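Local coordinates for rhodopsin (Todarodes pacificus, PDB 2Z73), which senses light through its retinal chromophore, whose isomerization from 11-cis to all-trans activates G-protein signalling to phospholipase C, at residues 20-25 against 287-292; 26-29 against 33-36; 74-79 against 123-128; 93-96 against 100-103. One frame throughout, in Å; residues are numbered along the deposited sequence.

In the fold
Contacts 1, 2 and 4 lie together at the extracellular end of the receptor, while contact 3 sits in the middle of the transmembrane bundle. Contact 1 ties the N-terminal segment to the loop before helix 294-306. Contact 2 lies between the two in sequence and touches contact 1 by packing: Val292 O is 4.0 Å from Phe26 CZ. Contact 2 also meets contact 4, with Tyr34 O 3.2 Å from Cys96 CB. The centre of contact 3 is about 29 Å from that of contact 4 and about 34 Å from those of contacts 1 and 2. Retinal lies between these levels, about 9 Å from the side chain of Trp101 and about 10 Å from that of Met126.

Contact 1 (20-25 against 287-292); sequences HPHWRE and GPLEWV
The imidazole of His22 has Leu289 over one face and the backbone of Val292 at its edge. Leu289 CD1 sits almost on the ring normal, 3.7 Å from the centroid, in a CH-pi contact. At the edge, His22 NE2 donates to Val292 O at 2.7 Å. The oxygen is in the ring plane, and the donor lies in the carbonyl plane, but the N-H...O angle is only 142°. The bond is therefore short but bent. A face of the Trp23 indole is occupied by His22 itself, whose CD2 stands 3.8 Å above the ring centre. The far end of the indole reaches across, and Trp23 CH2 meets Val292 CG1 obliquely at 3.6 Å.

The side chains of Leu289 and His22 run in opposite senses, with the end of the leucine over the imidazole. CG of His22 is anti to its backbone N (chi1 171°), which carries the imidazole out of the short helix toward residues 287-292. The backbone N of His22 is held separately: it donates to His20 ND1 at 2.8 Å, close to the plane of that ring. His20 thus acts as the N-cap of helix 21-24. His20 caps the short helix, and His22, two residues on, joins it to the distant loop.

Phe26 adds an edge-to-face contact to His22, and Val292 also packs on Val280 and Ala284 of helix 246-286. The whole is an extracellular cap of a rhodopsin-like receptor, in which the N-terminal segment packs on the third extracellular loop, between the sixth and seventh transmembrane helices.

Contact 2 (26-29 against 33-36); sequences FDQV and VYYS
Val29 and Val33 bring the two backbones together, with their CA atoms 6.5 Å apart. Residues 26-29 are extended and lead into helix 31-61, whose early turns hold residues 33-36 at the extracellular end of the first transmembrane helix.

The Tyr34 ring carries the contact. Val29 CG2 lies over one face, 3.7 Å from the centroid, in a CH-pi contact offset toward the rim. It comes nearest to Tyr34 CE1, at 3.4 Å. Chi1 of -57° places Val29 CG1 opposite the carbonyl carbon, which leaves CG2 on the side that faces the phenol. The same CG2 methyl is 4.1 Å from Val33 CB. The extended Gln28 side chain crosses the phenol nearly at a right angle, with its CG at the ring edge. Its amide plane is turned 88° from the ring plane, and Gln28 NE2 donates to Tyr34 OH at 3.0 Å.

A water bridges the same hydroxyl, 2.8 Å from Tyr34 OH, to Val29 N, from which it accepts at 3.1 Å. Trp11 touches both Gln28 and Tyr34, and Tyr295 lies against both valines. The phenol oxygen is thus gripped by an amide and a water, which should limit its movement, while its ring is backed by an apolar methyl.

Contact 3 (74-79 against 123-128); sequences INLAFS and IMTMAM
Leu76 and Thr125 mark the closest backbone approach, 6.1 Å between CA atoms, where helices 74-79 and 123-128 run antiparallel at 172° with axes 9.4 Å apart. This is the packing of the second transmembrane helix on the third, in the core of the seven-helix bundle of a rhodopsin-like receptor.

Asn75 supplies the polar link. Its CG is anti to the backbone N (chi1 -177°), and the amide reaches toward the third helix. Asn75 ND2 lies 2.7 Å from Thr125 OG1, but the N-H...O angle is only 117°, and the bond is weak. Both groups have stronger partners. Asn75 OD1 accepts from Trp160 NE1 on helix 149-167, and Thr125 OG1 bonds to the backbone at Met121 O, one turn earlier. Asn75 therefore joins the second, third and fourth helices. A similar asparagine-to-tryptophan link between the second and fourth helices is familiar in rhodopsin-like receptors. The amide oxygen is satisfied by the tryptophan, and the threonine hydroxyl mainly by its own helix.

The methyl of Thr125 sits beside the hydroxyl, against both facing residues. Thr125 CG2 is 3.6 Å from Asn75 ND2 and 4.0 Å from Leu76 CB. The asparagine and leucine side chains of the facing helix approach it at a slant. Met126 also packs on Ile266, Val267 and Phe270 of helix 246-286. It closes the contact on the leucine side, where its CG rests 4.2 Å from Leu76 CD1.

Contact 4 (93-96 against 100-103); sequences TISC and KWIF
The WxFG motif of the first extracellular loop, as known in many rhodopsin-like receptors, is here Trp101, Phe103 and Gly104, and it rests on Ser95 near the end of the second transmembrane helix.

The backbones are pinned by Lys100 N, which donates to Ser95 O at 2.9 Å with an N-H...O angle of 159°, tilted 24° from the carbonyl plane. The next leg of the chain brings Lys100 O within 3.1 Å of Ser95 CA, a CA-H...O contact.

Ser95 OG touches both aromatic side chains. It is 3.4 Å from Trp101 CE3, approached obliquely, and 3.6 Å from Phe103 CE2, near the plane of that ring and at its edge. Its hydrogen bond goes back to Leu91 O in its own helix. Ile94 crosses Phe103 at about a right angle. Ile94 CB lies in plane at the ring edge; Ile94 CG2, anti to its backbone N, comes obliquely to Phe103 CZ at 3.5 Å and reaches Ile102 CD1 at 4.0 Å. Ile102 CG1 lies over a face of the Phe103 ring.

The indole is fixed at its other end, where Trp101 NE1 bonds to Gly104 O. It also packs on Cys108, whose disulfide to Cys186 ties the second extracellular loop to the third helix. The chemistry is thus divided: one nearly straight backbone bond joins the helix end to the loop, while the serine hydrogen-bonds within its helix and meets the rings by packing alone.

Contact 1 (20-25 against 287-292)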
loop_
_atom_site.group_PDB
_atom_site.type_symbol
_atom_site.label_atom_id
_atom_site.label_comp_id
_atom_site.label_asym_id
_atom_site.label_seq_id
_atom_site.Cartn_x
_atom_site.Cartn_y
_atom_site.Cartn_z
ATOM N N HIS A 20 -21.672 -16.413 -9.958
ATOM C CA HIS A 20 -21.212 -17.024 -11.195
ATOM C C HIS A 20 -21.251 -18.527 -11.042
ATOM O O HIS A 20 -20.863 -19.058 -10.001
ATOM C CB HIS A 20 -19.785 -16.605 -11.520
ATOM C CG HIS A 20 -19.332 -17.029 -12.878
ATOM N ND1 HIS A 20 -19.097 -18.346 -13.204
ATOM C CD2 HIS A 20 -19.098 -16.313 -14.004
ATOM C CE1 HIS A 20 -18.739 -18.423 -14.473
ATOM N NE2 HIS A 20 -18.731 -17.204 -14.982
ATOM N N PRO A 21 -21.719 -19.239 -12.082
ATOM C CA PRO A 21 -21.827 -20.698 -12.101
ATOM C C PRO A 21 -20.577 -21.389 -11.569
ATOM O O PRO A 21 -20.657 -22.410 -10.889
ATOM C CB PRO A 21 -22.067 -20.994 -13.571
ATOM C CG PRO A 21 -22.867 -19.823 -14.004
ATOM C CD PRO A 21 -22.125 -18.675 -13.382
ATOM N N HIS A 22 -19.420 -20.820 -11.882
ATOM C CA HIS A 22 -18.165 -21.399 -11.443
ATOM C C HIS A 22 -18.067 -21.641 -9.949
ATOM O O HIS A 22 -17.568 -22.680 -9.522
ATOM C CB HIS A 22 -16.986 -20.537 -11.864
ATOM C CG HIS A 22 -15.700 -20.982 -11.254
ATOM N ND1 HIS A 22 -15.245 -22.277 -11.358
ATOM C CD2 HIS A 22 -14.799 -20.327 -10.485
ATOM C CE1 HIS A 22 -14.119 -22.403 -10.681
ATOM N NE2 HIS A 22 -13.826 -21.234 -10.140
ATOM N N TRP A 23 -18.529 -20.691 -9.147
ATOM C CA TRP A 23 -18.454 -20.850 -7.694
ATOM C C TRP A 23 -19.568 -21.747 -7.172
ATOM O O TRP A 23 -19.535 -22.211 -6.039
ATOM C CB TRP A 23 -18.535 -19.481 -6.997
ATOM C CG TRP A 23 -17.474 -18.496 -7.419
ATOM C CD1 TRP A 23 -17.672 -17.316 -8.068
ATOM C CD2 TRP A 23 -16.058 -18.609 -7.223
ATOM N NE1 TRP A 23 -16.474 -16.687 -8.291
ATOM C CE2 TRP A 23 -15.467 -17.460 -7.782
ATOM C CE3 TRP A 23 -15.234 -19.571 -6.632
ATOM C CZ2 TRP A 23 -14.086 -17.243 -7.769
ATOM C CZ3 TRP A 23 -13.857 -19.361 -6.618
ATOM C CH2 TRP A 23 -13.297 -18.202 -7.185
ATOM N N ARG A 24 -20.549 -22.004 -8.023
ATOM C CA ARG A 24 -21.703 -22.811 -7.658
ATOM C C ARG A 24 -21.498 -24.311 -7.695
ATOM O O ARG A 24 -22.254 -25.053 -7.079
ATOM C CB ARG A 24 -22.868 -22.422 -8.564
ATOM C CG ARG A 24 -23.283 -20.982 -8.358
ATOM C CD ARG A 24 -23.786 -20.310 -9.608
ATOM N NE ARG A 24 -25.010 -20.900 -10.135
ATOM C CZ ARG A 24 -25.876 -20.244 -10.907
ATOM N NH1 ARG A 24 -25.659 -18.972 -11.237
ATOM N NH2 ARG A 24 -26.955 -20.869 -11.369
ATOM N N GLU A 25 -20.483 -24.773 -8.407
ATOM C CA GLU A 25 -20.267 -26.204 -8.500
ATOM C C GLU A 25 -19.523 -26.794 -7.307
ATOM O O GLU A 25 -19.424 -28.011 -7.168
ATOM C CB GLU A 25 -19.512 -26.529 -9.790
ATOM C CG GLU A 25 -18.029 -26.314 -9.694
ATOM C CD GLU A 25 -17.363 -26.389 -11.037
ATOM O OE1 GLU A 25 -16.188 -26.810 -11.088
ATOM O OE2 GLU A 25 -18.005 -26.021 -12.040
ATOM N N GLY A 287 -6.300 -19.072 -18.020
ATOM C CA GLY A 287 -5.871 -20.454 -17.908
ATOM C C GLY A 287 -6.914 -21.442 -17.423
ATOM O O GLY A 287 -8.108 -21.266 -17.666
ATOM N N PRO A 288 -6.482 -22.513 -16.740
ATOM C CA PRO A 288 -7.357 -23.559 -16.203
ATOM C C PRO A 288 -8.277 -23.072 -15.084
ATOM O O PRO A 288 -7.898 -23.078 -13.908
ATOM C CB PRO A 288 -6.371 -24.610 -15.695
ATOM C CG PRO A 288 -5.168 -24.394 -16.543
ATOM C CD PRO A 288 -5.070 -22.901 -16.600
ATOM N N LEU A 289 -9.489 -22.659 -15.436
ATOM C CA LEU A 289 -10.424 -22.198 -14.423
ATOM C C LEU A 289 -10.622 -23.276 -13.369
ATOM O O LEU A 289 -11.013 -22.976 -12.248
ATOM C CB LEU A 289 -11.779 -21.859 -15.045
ATOM C CG LEU A 289 -12.901 -21.445 -14.071
ATOM C CD1 LEU A 289 -12.583 -20.070 -13.463
ATOM C CD2 LEU A 289 -14.234 -21.404 -14.811
ATOM N N GLU A 290 -10.356 -24.531 -13.727
ATOM C CA GLU A 290 -10.543 -25.620 -12.776
ATOM C C GLU A 290 -9.555 -25.528 -11.634
ATOM O O GLU A 290 -9.688 -26.224 -10.629
ATOM C CB GLU A 290 -10.448 -26.998 -13.452
ATOM C CG GLU A 290 -9.305 -27.169 -14.435
ATOM C CD GLU A 290 -9.636 -26.628 -15.815
ATOM O OE1 GLU A 290 -8.769 -26.706 -16.713
ATOM O OE2 GLU A 290 -10.763 -26.132 -16.003
ATOM N N TRP A 291 -8.563 -24.658 -11.789
ATOM C CA TRP A 291 -7.570 -24.462 -10.739
ATOM C C TRP A 291 -8.135 -23.515 -9.686
ATOM O O TRP A 291 -7.915 -23.687 -8.487
ATOM C CB TRP A 291 -6.284 -23.867 -11.316
ATOM C CG TRP A 291 -5.480 -24.827 -12.134
ATOM C CD1 TRP A 291 -5.640 -26.182 -12.199
ATOM C CD2 TRP A 291 -4.354 -24.517 -12.960
ATOM N NE1 TRP A 291 -4.680 -26.735 -13.011
ATOM C CE2 TRP A 291 -3.877 -25.735 -13.492
ATOM C CE3 TRP A 291 -3.699 -23.327 -13.302
ATOM C CZ2 TRP A 291 -2.771 -25.801 -14.349
ATOM C CZ3 TRP A 291 -2.596 -23.390 -14.155
ATOM C CH2 TRP A 291 -2.145 -24.622 -14.667
ATOM N N VAL A 292 -8.874 -22.516 -10.153
ATOM C CA VAL A 292 -9.456 -21.518 -9.275
ATOM C C VAL A 292 -10.539 -22.080 -8.373
ATOM O O VAL A 292 -11.719 -21.844 -8.588
ATOM C CB VAL A 292 -10.040 -20.346 -10.079
ATOM C CG1 VAL A 292 -10.404 -19.216 -9.146
ATOM C CG2 VAL A 292 -9.038 -19.876 -11.116
#

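Contact 2 (26-29 against 33-36)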
loop_
_atom_site.group_PDB
_atom_site.type_symbol
_atom_site.label_atom_id
_atom_site.label_comp_id
_atom_site.label_asym_id
_atom_site.label_seq_id
_atom_site.Cartn_x
_atom_site.Cartn_y
_atom_site.Cartn_z
ATOM N N PHE A 26 -19.014 -25.945 -6.430
ATOM C CA PHE A 26 -18.265 -26.439 -5.289
ATOM C C PHE A 26 -19.107 -26.716 -4.068
ATOM O O PHE A 26 -20.216 -26.205 -3.935
ATOM C CB PHE A 26 -17.155 -25.454 -4.928
ATOM C CG PHE A 26 -16.219 -25.176 -6.063
ATOM C CD1 PHE A 26 -15.217 -26.083 -6.404
ATOM C CD2 PHE A 26 -16.354 -24.017 -6.820
ATOM C CE1 PHE A 26 -14.367 -25.836 -7.478
ATOM C CE2 PHE A 26 -15.504 -23.768 -7.896
ATOM C CZ PHE A 26 -14.509 -24.682 -8.224
ATOM N N ASP A 27 -18.575 -27.558 -3.186
ATOM C CA ASP A 27 -19.251 -27.891 -1.949
ATOM C C ASP A 27 -18.970 -26.731 -1.026
ATOM O O ASP A 27 -18.005 -25.991 -1.221
ATOM C CB ASP A 27 -18.686 -29.167 -1.322
ATOM C CG ASP A 27 -19.082 -30.422 -2.073
ATOM O OD1 ASP A 27 -20.196 -30.472 -2.637
ATOM O OD2 ASP A 27 -18.281 -31.374 -2.079
ATOM N N GLN A 28 -19.803 -26.566 -0.012
ATOM C CA GLN A 28 -19.611 -25.473 0.915
ATOM C C GLN A 28 -18.544 -25.798 1.939
ATOM O O GLN A 28 -18.626 -26.814 2.631
ATOM C CB GLN A 28 -20.919 -25.150 1.616
ATOM C CG GLN A 28 -20.791 -24.027 2.602
ATOM C CD GLN A 28 -22.127 -23.616 3.149
ATOM O OE1 GLN A 28 -22.950 -24.461 3.492
ATOM N NE2 GLN A 28 -22.352 -22.311 3.240
ATOM N N VAL A 29 -17.541 -24.928 2.031
ATOM C CA VAL A 29 -16.453 -25.097 2.980
ATOM C C VAL A 29 -17.038 -25.211 4.380
ATOM O O VAL A 29 -18.138 -24.745 4.639
ATOM C CB VAL A 29 -15.475 -23.905 2.919
ATOM C CG1 VAL A 29 -14.936 -23.760 1.499
ATOM C CG2 VAL A 29 -16.173 -22.615 3.376
ATOM N N VAL A 33 -14.109 -22.730 8.744
ATOM C CA VAL A 33 -13.385 -21.947 7.751
ATOM C C VAL A 33 -13.992 -20.560 7.589
ATOM O O VAL A 33 -13.276 -19.571 7.405
ATOM C CB VAL A 33 -13.381 -22.639 6.376
ATOM C CG1 VAL A 33 -12.647 -21.768 5.362
ATOM C CG2 VAL A 33 -12.723 -24.003 6.482
ATOM N N TYR A 34 -15.315 -20.494 7.636
ATOM C CA TYR A 34 -16.006 -19.227 7.506
ATOM C C TYR A 34 -15.686 -18.374 8.715
ATOM O O TYR A 34 -15.388 -17.187 8.585
ATOM C CB TYR A 34 -17.517 -19.434 7.443
ATOM C CG TYR A 34 -18.042 -19.886 6.108
ATOM C CD1 TYR A 34 -18.508 -21.191 5.927
ATOM C CD2 TYR A 34 -18.139 -18.987 5.040
ATOM C CE1 TYR A 34 -19.071 -21.589 4.710
ATOM C CE2 TYR A 34 -18.697 -19.370 3.826
ATOM C CZ TYR A 34 -19.167 -20.670 3.664
ATOM O OH TYR A 34 -19.754 -21.035 2.477
ATOM N N TYR A 35 -15.754 -19.001 9.888
ATOM C CA TYR A 35 -15.485 -18.338 11.161
ATOM C C TYR A 35 -14.055 -17.813 11.256
ATOM O O TYR A 35 -13.818 -16.704 11.736
ATOM C CB TYR A 35 -15.782 -19.308 12.305
ATOM C CG TYR A 35 -17.228 -19.756 12.304
ATOM C CD1 TYR A 35 -17.624 -20.941 12.928
ATOM C CD2 TYR A 35 -18.199 -19.000 11.647
ATOM C CE1 TYR A 35 -18.956 -21.360 12.887
ATOM C CE2 TYR A 35 -19.524 -19.407 11.603
ATOM C CZ TYR A 35 -19.900 -20.586 12.220
ATOM O OH TYR A 35 -21.217 -20.982 12.142
ATOM N N SER A 36 -13.104 -18.608 10.791
ATOM C CA SER A 36 -11.730 -18.191 10.827
ATOM C C SER A 36 -11.555 -17.026 9.866
ATOM O O SER A 36 -10.863 -16.052 10.170
ATOM C CB SER A 36 -10.818 -19.349 10.429
ATOM O OG SER A 36 -10.982 -20.414 11.343
HETATM O O HOH W 1 -18.140 -22.271 0.616
#

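Contact 3 (74-79 against 123-128)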
loop_
_atom_site.group_PDB
_atom_site.type_symbol
_atom_site.label_atom_id
_atom_site.label_comp_id
_atom_site.label_asym_id
_atom_site.label_seq_id
_atom_site.Cartn_x
_atom_site.Cartn_y
_atom_site.Cartn_z
ATOM N N ILE A 74 0.852 10.033 4.525
ATOM C CA ILE A 74 -0.472 10.207 5.078
ATOM C C ILE A 74 -1.496 9.658 4.095
ATOM O O ILE A 74 -2.381 8.885 4.467
ATOM C CB ILE A 74 -0.741 11.707 5.396
ATOM C CG1 ILE A 74 0.135 12.132 6.586
ATOM C CG2 ILE A 74 -2.217 11.939 5.731
ATOM C CD1 ILE A 74 0.135 13.611 6.873
ATOM N N ASN A 75 -1.361 10.052 2.832
ATOM C CA ASN A 75 -2.273 9.603 1.788
ATOM C C ASN A 75 -2.322 8.071 1.749
ATOM O O ASN A 75 -3.396 7.478 1.598
ATOM C CB ASN A 75 -1.832 10.152 0.425
ATOM C CG ASN A 75 -2.791 9.771 -0.686
ATOM O OD1 ASN A 75 -3.927 10.245 -0.730
ATOM N ND2 ASN A 75 -2.345 8.905 -1.583
ATOM N N LEU A 76 -1.152 7.447 1.887
ATOM C CA LEU A 76 -1.038 5.991 1.883
ATOM C C LEU A 76 -1.805 5.411 3.080
ATOM O O LEU A 76 -2.531 4.423 2.952
ATOM C CB LEU A 76 0.431 5.586 1.994
ATOM C CG LEU A 76 0.944 4.357 1.249
ATOM C CD1 LEU A 76 2.273 3.938 1.858
ATOM C CD2 LEU A 76 -0.051 3.207 1.331
ATOM N N ALA A 77 -1.635 6.029 4.246
ATOM C CA ALA A 77 -2.304 5.567 5.451
ATOM C C ALA A 77 -3.818 5.720 5.349
ATOM O O ALA A 77 -4.557 4.882 5.863
ATOM C CB ALA A 77 -1.782 6.318 6.658
ATOM N N PHE A 78 -4.284 6.787 4.704
ATOM C CA PHE A 78 -5.726 6.998 4.559
ATOM C C PHE A 78 -6.241 5.872 3.668
ATOM O O PHE A 78 -7.298 5.284 3.919
ATOM C CB PHE A 78 -6.022 8.342 3.883
ATOM C CG PHE A 78 -7.489 8.617 3.701
ATOM C CD1 PHE A 78 -8.168 9.450 4.576
ATOM C CD2 PHE A 78 -8.205 7.999 2.680
ATOM C CE1 PHE A 78 -9.535 9.661 4.443
ATOM C CE2 PHE A 78 -9.578 8.207 2.542
ATOM C CZ PHE A 78 -10.241 9.035 3.423
ATOM N N SER A 79 -5.471 5.592 2.626
ATOM C CA SER A 79 -5.782 4.549 1.684
ATOM C C SER A 79 -5.909 3.216 2.404
ATOM O O SER A 79 -6.924 2.526 2.300
ATOM C CB SER A 79 -4.670 4.460 0.637
ATOM O OG SER A 79 -4.936 3.473 -0.337
ATOM N N ILE A 123 -0.198 1.644 -4.243
ATOM C CA ILE A 123 1.011 1.504 -5.060
ATOM C C ILE A 123 1.345 2.797 -5.787
ATOM O O ILE A 123 2.512 3.175 -5.884
ATOM C CB ILE A 123 0.889 0.415 -6.137
ATOM C CG1 ILE A 123 -0.556 -0.071 -6.228
ATOM C CG2 ILE A 123 1.883 -0.701 -5.857
ATOM C CD1 ILE A 123 -0.828 -0.953 -7.417
ATOM N N MET A 124 0.331 3.479 -6.308
ATOM C CA MET A 124 0.594 4.726 -7.021
ATOM C C MET A 124 1.132 5.778 -6.047
ATOM O O MET A 124 1.956 6.624 -6.420
ATOM C CB MET A 124 -0.667 5.240 -7.711
ATOM C CG MET A 124 -0.388 6.348 -8.698
ATOM S SD MET A 124 0.996 5.960 -9.805
ATOM C CE MET A 124 0.194 5.030 -11.079
ATOM N N THR A 125 0.671 5.724 -4.798
ATOM C CA THR A 125 1.155 6.668 -3.808
ATOM C C THR A 125 2.612 6.305 -3.598
ATOM O O THR A 125 3.471 7.179 -3.542
ATOM C CB THR A 125 0.415 6.555 -2.456
ATOM O OG1 THR A 125 -0.963 6.880 -2.634
ATOM C CG2 THR A 125 1.013 7.514 -1.440
ATOM N N MET A 126 2.885 5.008 -3.483
ATOM C CA MET A 126 4.258 4.559 -3.302
ATOM C C MET A 126 5.080 5.046 -4.496
ATOM O O MET A 126 6.231 5.451 -4.342
ATOM C CB MET A 126 4.324 3.032 -3.171
ATOM C CG MET A 126 3.912 2.523 -1.793
ATOM S SD MET A 126 4.006 0.720 -1.595
ATOM C CE MET A 126 2.458 0.358 -0.751
ATOM N N ALA A 127 4.473 5.036 -5.681
ATOM C CA ALA A 127 5.166 5.506 -6.873
ATOM C C ALA A 127 5.602 6.961 -6.649
ATOM O O ALA A 127 6.763 7.308 -6.882
ATOM C CB ALA A 127 4.248 5.410 -8.087
ATOM N N MET A 128 4.675 7.806 -6.194
ATOM C CA MET A 128 4.985 9.207 -5.932
ATOM C C MET A 128 6.089 9.307 -4.886
ATOM O O MET A 128 6.900 10.242 -4.899
ATOM C CB MET A 128 3.758 9.954 -5.410
ATOM C CG MET A 128 2.580 9.957 -6.347
ATOM S SD MET A 128 3.061 10.480 -7.996
ATOM C CE MET A 128 2.259 9.216 -8.961
#

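Contact 4 (93-96 against 100-103)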
loop_
_atom_site.group_PDB
_atom_site.type_symbol
_atom_site.label_atom_id
_atom_site.label_comp_id
_atom_site.label_asym_id
_atom_site.label_seq_id
_atom_site.Cartn_x
_atom_site.Cartn_y
_atom_site.Cartn_z
ATOM N N THR A 93 -16.630 -9.680 7.623
ATOM C CA THR A 93 -16.699 -10.398 8.880
ATOM C C THR A 93 -18.110 -10.872 9.200
ATOM O O THR A 93 -18.306 -12.039 9.533
ATOM C CB THR A 93 -16.172 -9.526 10.026
ATOM O OG1 THR A 93 -14.841 -9.108 9.707
ATOM C CG2 THR A 93 -16.165 -10.298 11.353
ATOM N N ILE A 94 -19.093 -9.978 9.101
ATOM C CA ILE A 94 -20.472 -10.353 9.395
ATOM C C ILE A 94 -20.962 -11.373 8.371
ATOM O O ILE A 94 -21.662 -12.317 8.718
ATOM C CB ILE A 94 -21.404 -9.114 9.410
ATOM C CG1 ILE A 94 -21.102 -8.263 10.642
ATOM C CG2 ILE A 94 -22.868 -9.530 9.431
ATOM C CD1 ILE A 94 -21.299 -8.985 11.947
ATOM N N SER A 95 -20.576 -11.182 7.112
ATOM C CA SER A 95 -20.971 -12.093 6.054
ATOM C C SER A 95 -20.467 -13.494 6.336
ATOM O O SER A 95 -21.193 -14.473 6.155
ATOM C CB SER A 95 -20.434 -11.620 4.707
ATOM O OG SER A 95 -21.273 -10.619 4.176
ATOM N N CYS A 96 -19.223 -13.591 6.785
ATOM C CA CYS A 96 -18.657 -14.894 7.092
ATOM C C CYS A 96 -19.438 -15.598 8.192
ATOM O O CYS A 96 -19.941 -16.700 7.985
ATOM C CB CYS A 96 -17.186 -14.759 7.493
ATOM S SG CYS A 96 -16.083 -14.385 6.109
ATOM N N LYS A 100 -22.843 -16.085 4.475
ATOM C CA LYS A 100 -23.550 -15.452 3.367
ATOM C C LYS A 100 -23.423 -13.927 3.359
ATOM O O LYS A 100 -23.361 -13.309 4.416
ATOM C CB LYS A 100 -25.031 -15.831 3.419
ATOM C CG LYS A 100 -25.860 -15.235 2.301
ATOM C CD LYS A 100 -27.216 -15.925 2.182
ATOM C CE LYS A 100 -27.052 -17.422 1.935
ATOM N NZ LYS A 100 -26.162 -17.698 0.775
ATOM N N TRP A 101 -23.379 -13.334 2.164
ATOM C CA TRP A 101 -23.302 -11.884 2.015
ATOM C C TRP A 101 -24.713 -11.326 2.069
ATOM O O TRP A 101 -25.473 -11.417 1.100
ATOM C CB TRP A 101 -22.643 -11.493 0.683
ATOM C CG TRP A 101 -22.639 -9.996 0.420
ATOM C CD1 TRP A 101 -23.647 -9.261 -0.138
ATOM C CD2 TRP A 101 -21.589 -9.067 0.723
ATOM N NE1 TRP A 101 -23.292 -7.939 -0.204
ATOM C CE2 TRP A 101 -22.034 -7.788 0.318
ATOM C CE3 TRP A 101 -20.314 -9.189 1.300
ATOM C CZ2 TRP A 101 -21.248 -6.629 0.472
ATOM C CZ3 TRP A 101 -19.527 -8.031 1.454
ATOM C CH2 TRP A 101 -20.002 -6.773 1.039
ATOM N N ILE A 102 -25.061 -10.749 3.212
ATOM C CA ILE A 102 -26.395 -10.198 3.450
ATOM C C ILE A 102 -26.532 -8.697 3.240
ATOM O O ILE A 102 -27.521 -8.125 3.676
ATOM C CB ILE A 102 -26.828 -10.448 4.900
ATOM C CG1 ILE A 102 -25.827 -9.752 5.846
ATOM C CG2 ILE A 102 -26.906 -11.939 5.175
ATOM C CD1 ILE A 102 -26.286 -9.621 7.285
ATOM N N PHE A 103 -25.577 -8.056 2.578
ATOM C CA PHE A 103 -25.657 -6.608 2.431
ATOM C C PHE A 103 -26.093 -6.060 1.088
ATOM O O PHE A 103 -26.025 -4.853 0.861
ATOM C CB PHE A 103 -24.326 -5.984 2.857
ATOM C CG PHE A 103 -23.919 -6.341 4.264
ATOM C CD1 PHE A 103 -24.577 -5.777 5.358
ATOM C CD2 PHE A 103 -22.921 -7.282 4.494
ATOM C CE1 PHE A 103 -24.244 -6.154 6.661
ATOM C CE2 PHE A 103 -22.582 -7.665 5.792
ATOM C CZ PHE A 103 -23.241 -7.105 6.874
#